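Local coordinates for protein B-N-acetylhexosaminidase (PDB 5FD0) that probably removes terminal beta-linked N-acetylhexosamine units from glycans and glycoconjugates, as a family 20 glycoside hydrolase captured here with N-acetylglucosamine, at residues A[369-374]-A[412-417]; A[394-399]-A[420-425]; A[443-448]-A[464-469]; A[317-322]-A[348-353]. All coordinates share one frame; numbering follows the deposited sequence.

Contact 1: residues A[369-374]-A[412-417]. With NAG (2-acetamido-2-deoxy-beta-D-glucopyranose), chain B.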
# COMPACT_ATOMS: atom_id res chain seq x y z
N LEU A 369 -11.29 12.65 10.06
CA LEU A 369 -10.93 13.88 9.37
C LEU A 369 -10.68 14.99 10.39
O LEU A 369 -11.01 14.85 11.57
CB LEU A 369 -12.03 14.33 8.41
CG LEU A 369 -12.56 13.42 7.31
CD1 LEU A 369 -13.40 12.32 7.87
CD2 LEU A 369 -13.40 14.26 6.38
N ASP A 370 -10.11 16.10 9.92
CA ASP A 370 -9.95 17.27 10.80
C ASP A 370 -11.23 17.57 11.55
O ASP A 370 -11.22 17.83 12.75
CB ASP A 370 -9.56 18.51 10.00
CG ASP A 370 -8.10 18.58 9.69
OD1 ASP A 370 -7.34 17.62 9.94
OD2 ASP A 370 -7.72 19.63 9.14
N ARG A 371 -12.36 17.53 10.84
CA ARG A 371 -13.67 17.93 11.35
C ARG A 371 -14.38 16.85 12.15
O ARG A 371 -15.50 17.09 12.61
CB ARG A 371 -14.57 18.30 10.19
CG ARG A 371 -15.03 17.09 9.43
CD ARG A 371 -15.61 17.54 8.12
NE ARG A 371 -16.18 16.41 7.39
CZ ARG A 371 -16.36 16.41 6.08
NH1 ARG A 371 -16.00 17.46 5.33
NH2 ARG A 371 -16.90 15.35 5.50
N THR A 372 -13.81 15.67 12.28
CA THR A 372 -14.42 14.62 13.07
C THR A 372 -14.62 15.12 14.50
O THR A 372 -13.80 15.88 15.03
CB THR A 372 -13.52 13.39 13.03
OG1 THR A 372 -13.53 12.89 11.69
CG2 THR A 372 -13.97 12.33 13.99
N GLY A 373 -15.72 14.71 15.12
CA GLY A 373 -16.04 15.22 16.44
C GLY A 373 -15.05 14.75 17.49
O GLY A 373 -14.43 13.69 17.37
N ASP A 374 -14.95 15.54 18.56
CA ASP A 374 -13.99 15.25 19.62
C ASP A 374 -14.26 13.91 20.27
O ASP A 374 -13.33 13.17 20.61
CB ASP A 374 -14.00 16.37 20.68
CG ASP A 374 -13.18 17.59 20.26
OD1 ASP A 374 -12.49 17.53 19.22
OD2 ASP A 374 -13.19 18.60 20.98
N LEU A 412 -14.15 11.25 -5.48
CA LEU A 412 -15.25 11.70 -4.63
C LEU A 412 -14.88 12.98 -3.89
O LEU A 412 -13.73 13.41 -3.87
CB LEU A 412 -15.62 10.62 -3.62
CG LEU A 412 -16.08 9.30 -4.21
CD1 LEU A 412 -16.49 8.38 -3.09
CD2 LEU A 412 -17.26 9.52 -5.19
N SER A 413 -15.88 13.60 -3.26
CA SER A 413 -15.66 14.88 -2.61
C SER A 413 -16.26 14.95 -1.21
O SER A 413 -16.27 16.02 -0.62
CB SER A 413 -16.22 16.03 -3.46
OG SER A 413 -17.60 15.84 -3.66
N TRP A 414 -16.73 13.84 -0.66
CA TRP A 414 -17.43 13.91 0.60
C TRP A 414 -16.52 14.36 1.73
O TRP A 414 -16.99 14.93 2.72
CB TRP A 414 -18.08 12.57 0.94
CG TRP A 414 -17.11 11.45 1.18
CD1 TRP A 414 -16.68 10.55 0.27
CD2 TRP A 414 -16.47 11.12 2.42
NE1 TRP A 414 -15.83 9.65 0.87
CE2 TRP A 414 -15.68 9.98 2.18
CE3 TRP A 414 -16.51 11.66 3.70
CZ2 TRP A 414 -14.91 9.39 3.18
CZ3 TRP A 414 -15.75 11.06 4.70
CH2 TRP A 414 -14.96 9.93 4.42
N ALA A 415 -15.21 14.14 1.61
CA ALA A 415 -14.26 14.55 2.63
C ALA A 415 -13.66 15.92 2.34
O ALA A 415 -12.64 16.28 2.92
CB ALA A 415 -13.13 13.51 2.77
N GLY A 416 -14.29 16.71 1.45
CA GLY A 416 -13.65 17.92 0.95
C GLY A 416 -12.68 17.55 -0.16
O GLY A 416 -12.64 16.41 -0.64
N TYR A 417 -11.90 18.54 -0.58
CA TYR A 417 -10.87 18.37 -1.60
C TYR A 417 -9.52 18.20 -0.93
O TYR A 417 -9.27 18.74 0.15
CB TYR A 417 -10.88 19.58 -2.54
CG TYR A 417 -12.24 19.72 -3.19
CD1 TYR A 417 -12.72 18.72 -4.00
CD2 TYR A 417 -13.05 20.83 -2.94
CE1 TYR A 417 -13.95 18.80 -4.58
CE2 TYR A 417 -14.32 20.92 -3.52
CZ TYR A 417 -14.75 19.90 -4.34
OH TYR A 417 -15.99 19.94 -4.93
C1 NAG B . -16.05 5.70 3.02
C2 NAG B . -16.26 4.17 3.00
C3 NAG B . -15.75 3.46 1.78
C4 NAG B . -15.98 4.21 0.52
C5 NAG B . -15.24 5.52 0.74
C6 NAG B . -15.11 6.39 -0.47
C7 NAG B . -14.35 3.74 4.51
C8 NAG B . -13.83 3.02 5.73
N2 NAG B . -15.65 3.55 4.18
O1 NAG B . -17.14 6.27 3.62
O3 NAG B . -16.43 2.18 1.66
O4 NAG B . -15.45 3.48 -0.58
O5 NAG B . -15.98 6.29 1.73
O6 NAG B . -14.26 7.49 -0.19
O7 NAG B . -13.63 4.44 3.88
O HOH W 1 -17.81 17.54 3.22

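Contact 2: residues A[394-399]-A[420-425]. With NAG (2-acetamido-2-deoxy-beta-D-glucopyranose), chain B.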
# COMPACT_ATOMS: atom_id res chain seq x y z
N PRO A 394 -6.26 9.24 7.33
CA PRO A 394 -7.38 10.20 7.40
C PRO A 394 -8.02 10.42 6.04
O PRO A 394 -7.32 10.55 5.02
CB PRO A 394 -6.73 11.48 7.95
CG PRO A 394 -5.49 10.99 8.70
CD PRO A 394 -5.01 9.81 7.86
N ALA A 395 -9.36 10.44 6.01
CA ALA A 395 -10.05 10.52 4.72
C ALA A 395 -9.84 11.86 4.02
O ALA A 395 -9.99 11.93 2.79
CB ALA A 395 -11.55 10.25 4.86
N ASP A 396 -9.46 12.89 4.75
CA ASP A 396 -9.13 14.18 4.17
C ASP A 396 -7.62 14.39 4.05
O ASP A 396 -7.16 15.53 3.94
CB ASP A 396 -9.78 15.33 4.98
CG ASP A 396 -9.27 15.41 6.41
OD1 ASP A 396 -8.65 14.44 6.88
OD2 ASP A 396 -9.53 16.47 7.06
N ARG A 397 -6.86 13.29 4.06
CA ARG A 397 -5.42 13.33 3.85
C ARG A 397 -4.92 12.28 2.84
O ARG A 397 -4.22 12.63 1.89
CB ARG A 397 -4.69 13.12 5.17
CG ARG A 397 -5.04 14.15 6.26
CD ARG A 397 -4.33 15.43 6.05
NE ARG A 397 -4.67 16.39 7.11
CZ ARG A 397 -4.16 17.60 7.20
NH1 ARG A 397 -3.27 18.00 6.31
NH2 ARG A 397 -4.56 18.42 8.17
N THR A 398 -5.22 11.00 3.07
CA THR A 398 -4.57 9.91 2.34
C THR A 398 -5.55 9.00 1.61
O THR A 398 -5.13 7.96 1.09
CB THR A 398 -3.72 9.06 3.29
OG1 THR A 398 -4.59 8.35 4.18
CG2 THR A 398 -2.78 9.94 4.11
N TYR A 399 -6.83 9.36 1.55
CA TYR A 399 -7.79 8.69 0.66
C TYR A 399 -7.52 9.15 -0.77
O TYR A 399 -7.82 10.29 -1.14
CB TYR A 399 -9.22 8.99 1.09
CG TYR A 399 -9.77 8.04 2.10
CD1 TYR A 399 -8.96 7.50 3.10
CD2 TYR A 399 -11.12 7.67 2.07
CE1 TYR A 399 -9.48 6.63 4.02
CE2 TYR A 399 -11.64 6.80 3.00
CZ TYR A 399 -10.81 6.28 3.96
OH TYR A 399 -11.31 5.39 4.85
N VAL A 420 -2.26 18.17 -3.16
CA VAL A 420 -1.03 17.45 -2.83
C VAL A 420 -0.45 17.92 -1.50
O VAL A 420 -0.02 17.11 -0.67
CB VAL A 420 -0.04 17.61 -4.00
CG1 VAL A 420 1.24 16.88 -3.72
CG2 VAL A 420 -0.69 17.09 -5.27
N GLN A 421 -0.40 19.24 -1.27
CA GLN A 421 0.22 19.69 -0.02
C GLN A 421 -0.56 19.19 1.20
O GLN A 421 0.03 18.74 2.18
CB GLN A 421 0.36 21.24 0.02
CG GLN A 421 0.90 21.68 1.40
CD GLN A 421 1.21 23.17 1.54
OE1 GLN A 421 0.96 23.96 0.64
NE2 GLN A 421 1.77 23.54 2.67
N ARG A 422 -1.89 19.29 1.16
CA ARG A 422 -2.69 18.79 2.28
C ARG A 422 -2.40 17.32 2.57
O ARG A 422 -2.29 16.92 3.74
CB ARG A 422 -4.19 18.96 2.00
CG ARG A 422 -5.06 18.54 3.18
CD ARG A 422 -6.56 18.81 2.96
NE ARG A 422 -7.29 18.37 4.15
CZ ARG A 422 -7.38 19.09 5.26
NH1 ARG A 422 -6.81 20.29 5.32
NH2 ARG A 422 -8.04 18.63 6.32
N SER A 423 -2.31 16.50 1.52
CA SER A 423 -2.08 15.08 1.70
C SER A 423 -0.78 14.82 2.45
O SER A 423 -0.68 13.86 3.23
CB SER A 423 -2.03 14.37 0.34
OG SER A 423 -1.88 12.99 0.55
N TYR A 424 0.25 15.64 2.18
CA TYR A 424 1.60 15.45 2.72
C TYR A 424 1.83 16.16 4.04
O TYR A 424 2.62 15.68 4.85
CB TYR A 424 2.62 15.97 1.71
CG TYR A 424 4.07 16.01 2.18
CD1 TYR A 424 4.87 14.87 2.13
CD2 TYR A 424 4.64 17.20 2.64
CE1 TYR A 424 6.20 14.90 2.55
CE2 TYR A 424 5.96 17.24 3.08
CZ TYR A 424 6.74 16.09 3.02
OH TYR A 424 8.03 16.12 3.46
N ASP A 425 1.19 17.30 4.28
CA ASP A 425 1.74 18.27 5.23
C ASP A 425 1.17 18.05 6.63
O ASP A 425 0.43 18.87 7.17
CB ASP A 425 1.47 19.68 4.72
CG ASP A 425 2.41 20.73 5.34
OD1 ASP A 425 3.38 20.37 6.04
OD2 ASP A 425 2.16 21.92 5.06
C1 NAG B . -16.05 5.70 3.02
C2 NAG B . -16.26 4.17 3.00
C3 NAG B . -15.75 3.46 1.78
C4 NAG B . -15.98 4.21 0.52
C5 NAG B . -15.24 5.52 0.74
C6 NAG B . -15.11 6.39 -0.47
C7 NAG B . -14.35 3.74 4.51
C8 NAG B . -13.83 3.02 5.73
N2 NAG B . -15.65 3.55 4.18
O1 NAG B . -17.14 6.27 3.62
O3 NAG B . -16.43 2.18 1.66
O4 NAG B . -15.45 3.48 -0.58
O5 NAG B . -15.98 6.29 1.73
O6 NAG B . -14.26 7.49 -0.19
O7 NAG B . -13.63 4.44 3.88

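Contact 3: residues A[443-448]-A[464-469]. With NAG (2-acetamido-2-deoxy-beta-D-glucopyranose), chain B.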
# COMPACT_ATOMS: atom_id res chain seq x y z
N VAL A 443 1.05 4.45 8.69
CA VAL A 443 0.12 5.16 7.82
C VAL A 443 -0.33 4.24 6.70
O VAL A 443 0.34 3.26 6.36
CB VAL A 443 0.75 6.44 7.23
CG1 VAL A 443 1.15 7.37 8.34
CG2 VAL A 443 2.00 6.08 6.35
N GLU A 444 -1.48 4.58 6.10
CA GLU A 444 -1.99 3.88 4.93
C GLU A 444 -2.60 4.88 3.95
O GLU A 444 -3.20 5.87 4.39
CB GLU A 444 -3.02 2.81 5.30
CG GLU A 444 -3.57 2.04 4.10
CD GLU A 444 -4.19 0.71 4.47
OE1 GLU A 444 -3.53 -0.09 5.15
OE2 GLU A 444 -5.37 0.49 4.12
N ALA A 445 -2.41 4.64 2.64
CA ALA A 445 -3.04 5.38 1.54
C ALA A 445 -4.07 4.49 0.85
O ALA A 445 -3.71 3.65 0.01
CB ALA A 445 -2.00 5.85 0.53
N PRO A 446 -5.35 4.61 1.18
CA PRO A 446 -6.34 3.75 0.52
C PRO A 446 -6.82 4.33 -0.79
O PRO A 446 -7.01 5.54 -0.92
CB PRO A 446 -7.49 3.69 1.54
CG PRO A 446 -6.93 4.23 2.82
CD PRO A 446 -5.91 5.23 2.40
N LEU A 447 -7.04 3.44 -1.78
CA LEU A 447 -7.58 3.81 -3.09
C LEU A 447 -8.91 3.08 -3.27
O LEU A 447 -8.93 1.90 -3.62
CB LEU A 447 -6.60 3.50 -4.23
CG LEU A 447 -7.02 3.93 -5.64
CD1 LEU A 447 -7.44 5.41 -5.74
CD2 LEU A 447 -5.90 3.68 -6.62
N TRP A 448 -10.01 3.78 -3.02
CA TRP A 448 -11.35 3.24 -3.26
C TRP A 448 -11.71 3.38 -4.74
O TRP A 448 -11.24 4.28 -5.43
CB TRP A 448 -12.37 3.97 -2.37
CG TRP A 448 -12.04 3.88 -0.91
CD1 TRP A 448 -11.41 4.80 -0.17
CD2 TRP A 448 -12.29 2.76 -0.06
NE1 TRP A 448 -11.24 4.34 1.12
CE2 TRP A 448 -11.78 3.08 1.21
CE3 TRP A 448 -12.90 1.53 -0.24
CZ2 TRP A 448 -11.88 2.22 2.29
CZ3 TRP A 448 -13.00 0.67 0.85
CH2 TRP A 448 -12.50 1.02 2.10
N PRO A 464 -0.05 12.35 -7.90
CA PRO A 464 1.21 12.28 -7.16
C PRO A 464 1.16 12.21 -5.64
O PRO A 464 2.22 12.42 -5.05
CB PRO A 464 1.90 13.58 -7.60
CG PRO A 464 0.75 14.55 -7.68
CD PRO A 464 -0.48 13.74 -8.10
N ARG A 465 0.03 11.89 -5.01
CA ARG A 465 -0.01 11.85 -3.55
C ARG A 465 0.57 10.55 -2.98
O ARG A 465 0.98 10.53 -1.82
CB ARG A 465 -1.44 12.04 -3.05
CG ARG A 465 -2.03 13.46 -3.33
CD ARG A 465 -3.52 13.54 -3.06
NE ARG A 465 -4.30 12.67 -3.95
CZ ARG A 465 -5.62 12.70 -4.08
NH1 ARG A 465 -6.36 13.59 -3.39
NH2 ARG A 465 -6.23 11.86 -4.91
N LEU A 466 0.60 9.46 -3.75
CA LEU A 466 1.09 8.19 -3.21
C LEU A 466 2.49 8.28 -2.62
O LEU A 466 2.71 7.75 -1.52
CB LEU A 466 1.00 7.13 -4.32
CG LEU A 466 1.46 5.72 -3.97
CD1 LEU A 466 0.41 5.03 -3.14
CD2 LEU A 466 1.76 4.91 -5.22
N PRO A 467 3.49 8.88 -3.29
CA PRO A 467 4.83 8.95 -2.68
C PRO A 467 4.85 9.74 -1.38
O PRO A 467 5.64 9.43 -0.49
CB PRO A 467 5.70 9.64 -3.74
CG PRO A 467 4.88 9.68 -4.97
CD PRO A 467 3.45 9.51 -4.62
N GLY A 468 3.99 10.76 -1.26
CA GLY A 468 3.97 11.56 -0.05
C GLY A 468 3.54 10.76 1.16
O GLY A 468 4.13 10.88 2.24
N VAL A 469 2.53 9.90 1.00
CA VAL A 469 2.13 9.10 2.15
C VAL A 469 3.22 8.09 2.51
O VAL A 469 3.44 7.78 3.69
CB VAL A 469 0.78 8.41 1.91
CG1 VAL A 469 0.33 7.62 3.19
CG2 VAL A 469 -0.28 9.42 1.50
C1 NAG B . -16.05 5.70 3.02
C2 NAG B . -16.26 4.17 3.00
C3 NAG B . -15.75 3.46 1.78
C4 NAG B . -15.98 4.21 0.52
C5 NAG B . -15.24 5.52 0.74
C6 NAG B . -15.11 6.39 -0.47
C7 NAG B . -14.35 3.74 4.51
C8 NAG B . -13.83 3.02 5.73
N2 NAG B . -15.65 3.55 4.18
O1 NAG B . -17.14 6.27 3.62
O3 NAG B . -16.43 2.18 1.66
O4 NAG B . -15.45 3.48 -0.58
O5 NAG B . -15.98 6.29 1.73
O6 NAG B . -14.26 7.49 -0.19
O7 NAG B . -13.63 4.44 3.88

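Contact 4: residues A[317-322]-A[348-353]. With NAG (2-acetamido-2-deoxy-beta-D-glucopyranose), chain B.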
# COMPACT_ATOMS: atom_id res chain seq x y z
N GLY A 317 -12.63 -5.13 8.92
CA GLY A 317 -13.42 -3.96 8.55
C GLY A 317 -14.13 -3.39 9.76
O GLY A 317 -13.47 -3.06 10.75
N GLY A 318 -15.45 -3.28 9.70
CA GLY A 318 -16.25 -2.72 10.78
C GLY A 318 -16.76 -1.32 10.55
O GLY A 318 -17.39 -0.74 11.46
N ASP A 319 -16.50 -0.74 9.38
CA ASP A 319 -16.95 0.61 9.07
C ASP A 319 -18.41 0.62 8.60
O ASP A 319 -18.91 -0.33 7.98
CB ASP A 319 -16.08 1.22 7.97
CG ASP A 319 -16.16 0.43 6.69
OD1 ASP A 319 -15.88 -0.79 6.76
OD2 ASP A 319 -16.56 1.01 5.64
N GLU A 320 -19.08 1.72 8.92
CA GLU A 320 -20.37 2.05 8.33
C GLU A 320 -21.37 0.91 8.43
O GLU A 320 -22.14 0.64 7.51
CB GLU A 320 -20.17 2.50 6.88
CG GLU A 320 -19.37 3.82 6.78
CD GLU A 320 -18.96 4.20 5.36
OE1 GLU A 320 -18.81 3.29 4.50
OE2 GLU A 320 -18.78 5.42 5.10
N ALA A 321 -21.38 0.25 9.59
CA ALA A 321 -22.41 -0.73 9.89
C ALA A 321 -23.67 -0.01 10.39
O ALA A 321 -24.18 -0.24 11.49
CB ALA A 321 -21.90 -1.75 10.90
N HIS A 322 -24.17 0.88 9.54
CA HIS A 322 -25.24 1.79 9.93
C HIS A 322 -26.62 1.13 9.93
O HIS A 322 -27.58 1.76 10.37
CB HIS A 322 -25.21 3.00 9.03
CG HIS A 322 -23.97 3.83 9.19
ND1 HIS A 322 -23.35 3.98 10.42
CD2 HIS A 322 -23.23 4.53 8.31
CE1 HIS A 322 -22.28 4.75 10.27
NE2 HIS A 322 -22.19 5.09 9.00
N VAL A 348 -7.27 -6.62 12.52
CA VAL A 348 -7.25 -5.22 12.16
C VAL A 348 -8.69 -4.85 11.84
O VAL A 348 -9.42 -5.66 11.25
CB VAL A 348 -6.33 -4.91 10.96
CG1 VAL A 348 -6.28 -3.41 10.70
CG2 VAL A 348 -4.90 -5.48 11.18
N GLY A 349 -9.11 -3.66 12.24
CA GLY A 349 -10.42 -3.16 11.84
C GLY A 349 -10.36 -1.66 11.64
O GLY A 349 -9.42 -0.99 12.07
N TRP A 350 -11.37 -1.14 10.96
CA TRP A 350 -11.52 0.31 10.92
C TRP A 350 -11.80 0.82 12.35
O TRP A 350 -12.17 0.06 13.25
CB TRP A 350 -12.61 0.71 9.94
CG TRP A 350 -12.34 0.23 8.49
CD1 TRP A 350 -12.92 -0.82 7.86
CD2 TRP A 350 -11.43 0.81 7.55
NE1 TRP A 350 -12.43 -0.94 6.58
CE2 TRP A 350 -11.52 0.05 6.36
CE3 TRP A 350 -10.57 1.91 7.58
CZ2 TRP A 350 -10.77 0.35 5.22
CZ3 TRP A 350 -9.84 2.22 6.45
CH2 TRP A 350 -9.94 1.43 5.28
N HIS A 351 -11.58 2.12 12.58
CA HIS A 351 -11.53 2.63 13.96
C HIS A 351 -12.89 2.60 14.67
O HIS A 351 -12.94 2.78 15.89
CB HIS A 351 -10.92 4.04 14.01
CG HIS A 351 -11.81 5.13 13.49
ND1 HIS A 351 -11.71 5.64 12.22
CD2 HIS A 351 -12.82 5.81 14.09
CE1 HIS A 351 -12.61 6.59 12.05
NE2 HIS A 351 -13.31 6.71 13.17
N GLN A 352 -13.97 2.29 13.95
CA GLN A 352 -15.23 1.96 14.61
C GLN A 352 -15.04 0.80 15.60
O GLN A 352 -15.77 0.71 16.59
CB GLN A 352 -16.32 1.60 13.60
CG GLN A 352 -16.88 2.77 12.82
CD GLN A 352 -15.84 3.42 11.93
OE1 GLN A 352 -15.05 2.75 11.27
NE2 GLN A 352 -15.82 4.74 11.95
N LEU A 353 -14.06 -0.07 15.37
CA LEU A 353 -13.80 -1.17 16.29
C LEU A 353 -13.40 -0.65 17.68
O LEU A 353 -13.60 -1.35 18.68
CB LEU A 353 -12.71 -2.07 15.72
CG LEU A 353 -12.34 -3.33 16.48
CD1 LEU A 353 -13.54 -4.22 16.67
CD2 LEU A 353 -11.26 -4.09 15.76
C1 NAG B . -16.05 5.70 3.02
C2 NAG B . -16.26 4.17 3.00
C3 NAG B . -15.75 3.46 1.78
C4 NAG B . -15.98 4.21 0.52
C5 NAG B . -15.24 5.52 0.74
C6 NAG B . -15.11 6.39 -0.47
C7 NAG B . -14.35 3.74 4.51
C8 NAG B . -13.83 3.02 5.73
N2 NAG B . -15.65 3.55 4.18
O1 NAG B . -17.14 6.27 3.62
O3 NAG B . -16.43 2.18 1.66
O4 NAG B . -15.45 3.48 -0.58
O5 NAG B . -15.98 6.29 1.73
O6 NAG B . -14.26 7.49 -0.19
O7 NAG B . -13.63 4.44 3.88

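Contact 1: residues A[369-374]-A[412-417]
Leu369 overlaps the 412-417 loop with both methyl groups: CD2 lies 3.7 Å from Ala415 CB, and CD1 approaches the six-membered part of the indole, 4.1 Å from Trp414 CZ3. Both loops follow strands of the (beta/alpha)8 barrel of the catalytic domain, 363-366 and 389-392, and they meet near the bound sugar, which the 412-417 loop touches. Each is folded by a type I beta turn, Leu369 to Thr372 and Ser413 to Gly416. The first is tied further by Leu369 N, which donates to Thr372 OG1 at 2.8 Å.

Arg371 supplies the polar half of the contact. Its CG sits between the backbone N and the carbonyl carbon (chi1 73°), and from there the chain runs extended to the other turn. Arg371 NH2 donates to Trp414 O over 2.8 Å, nearly straight at 164°, with the oxygen at the guanidinium edge and close to its plane. A water reinforces the grip, accepting from Arg371 NH1 at 2.8 Å and donating to the same Trp414 O at 2.8 Å, so two donors hold this carbonyl. Leu369 CD2 lies 3.5 Å above one face of the Arg371 guanidinium, toward its rim, and Ala415 CB is set toward the rim of one face of the indole. Next in the chain, Asp370 O accepts from Lys377.

The tryptophan turns its pyrrole edge to the ligand: Trp414 NE1 donates to NAG O6 at 2.9 Å and 168°, the oxygen lying near the ring plane.

Contact 2: residues A[394-399]-A[420-425]
Arg422 reaches Asp396 through NE and NH2, each nitrogen taking a different oxygen. Arg422 NE donates to the backbone Asp396 O at 2.9 Å, lying in the carbonyl plane, while Arg422 NH2 forms a salt bridge with Asp396 OD2 at 2.7 Å. The carboxylate oxygen is in the guanidinium plane but is itself met from above its own plane, the two planes standing 64° apart.

The Arg397 guanidinium stacks flat on that of Arg422, the centres 4.0 Å apart and the planes 16° from parallel, although the two side chains cross at about a right angle. The bend at its second torsion (chi2 -79°) folds the Arg397 chain back onto the helix, where Arg397 NH1 donates to Arg422 O at 3.0 Å with the oxygen near the Arg397 guanidinium plane. In return, Ser423 OG donates to Arg397 O at 2.7 Å, so a backbone carbonyl of each segment is held by a side chain of the other. The stacked like charges are probably eased by nearby carboxylates, since Asp370 makes a second salt bridge with Arg422 NH2. Asp370 N also donates to Asp396 OD2, which helps position that carboxylate.

Two residues beyond Arg397, this anchored loop delivers Tyr399 to the ligand, and Tyr399 OH donates to NAG O7, the acetamido oxygen, at 2.7 Å. Thr398 OG1 bonds to Glu444 O, fixing the loop to strand 440-447 as well. The contact therefore joins the loop after barrel strand 389-392 to short helix 420-424; Thr398 and Ser423 both rest on Val469 of helix 466-474, and Tyr424 packs against helix 482-490.

Contact 3: residues A[443-448]-A[464-469]
Apolar packing carries the contact, centred on Val469. Its CG1, anti to the backbone N (chi1 -177°), enters between two strand residues, 3.9 Å from Val443 CG2 and 4.0 Å from Ala445 CB. The two valine side chains run past one another, pointing opposite ways, and Val443 CG2 also lies 3.5 Å from Val469 O. One helical turn earlier, Leu466 CD1 makes a looser touch on Ala445 CB at 4.5 Å.

Polar bonding belongs to the other side of the strand. The alternation that turns Val443 and Ala445 toward the helix turns Glu444 away from it, where its carboxylate bonds to Ser161 and His192.

A third kind of contact is with the ligand. Just past the strand's end, Trp448 turns a ring face to the sugar: NAG O4 stands 2.9 Å above the indole plane, toward the rim, and 3.2 Å from Trp448 CE3.

This is the strand-to-helix layering of a (beta/alpha)8 barrel, with its last strand, 440-447, packed against helix 466-474. That strand runs between strands 159-165 and 389-392 in the parallel sheet; Leu466 touches Val183 of helix 173-184, and Val469 meets Ser423 of helix 420-424.

Contact 4: residues A[317-322]-A[348-353]
Gly317 O accepts from Trp350 N at 2.9 Å, a somewhat bent bond (143°) whose donor stands above the carbonyl plane. The same oxygen lies 3.2 Å from Gly349 CA, so the loop after strand 313-315 runs tight against the end of strand 346-350, with glycine on both sides of the approach.

Beyond this bond, Asp319 runs alongside Trp350 in the same direction. With Asp319 CG between the backbone N and the carbonyl carbon (chi1 61°), OD2 accepts from NAG N2 at 3.1 Å, while OD1 only packs 3.2 Å from Trp350 CD1. The indole offers a face to the acetamido methyl, NAG C8 sitting over its centre 3.7 Å above the plane. A bond from Trp350 NE1 to Glu250 helps fix the ring's rotation. Gln352 also packs on the loop, with CB 3.3 Å from Gly318 O and OE1 3.6 Å from Asp319 CA, while that OE1 also accepts from Trp367 NE1.

Glu320, next in the loop, brings OE2 close to the anomeric hydroxyl O1 of the sugar, and its OE1 bonds to His256. Adjacent Asp and Glu at the C-terminal end of a barrel strand, beside an aromatic pocket for the acetamido group, match the family 20 active site, where this pair typically serves substrate-assisted catalysis: the aspartate orients the acetamido group and the glutamate acts as general acid/base.

Contacts 3 and 4 are buried, whereas contacts 1 and 2 are only partly so, and chemistry follows place. Contact 3, nearest the centre of the chain, is purely apolar between strand and helix; contact 2 combines paired charges with side-chain bonds to backbone carbonyls; contact 1 joins loops through leucine packing, an arginine and a water; contact 4 ties a loop to a strand end by one backbone bond and ligand-binding side chains. Contacts 3 and 4 reach the same parallel sheet, and Trp448 touches Trp350. Contacts 1 and 2 interlock through Asp370; contacts 2 and 3 touch where Tyr399 meets Trp448. All four converge on the sugar: O6, the acetamido oxygen, one ring side, and the acetamido N-H and methyl with the anomeric end.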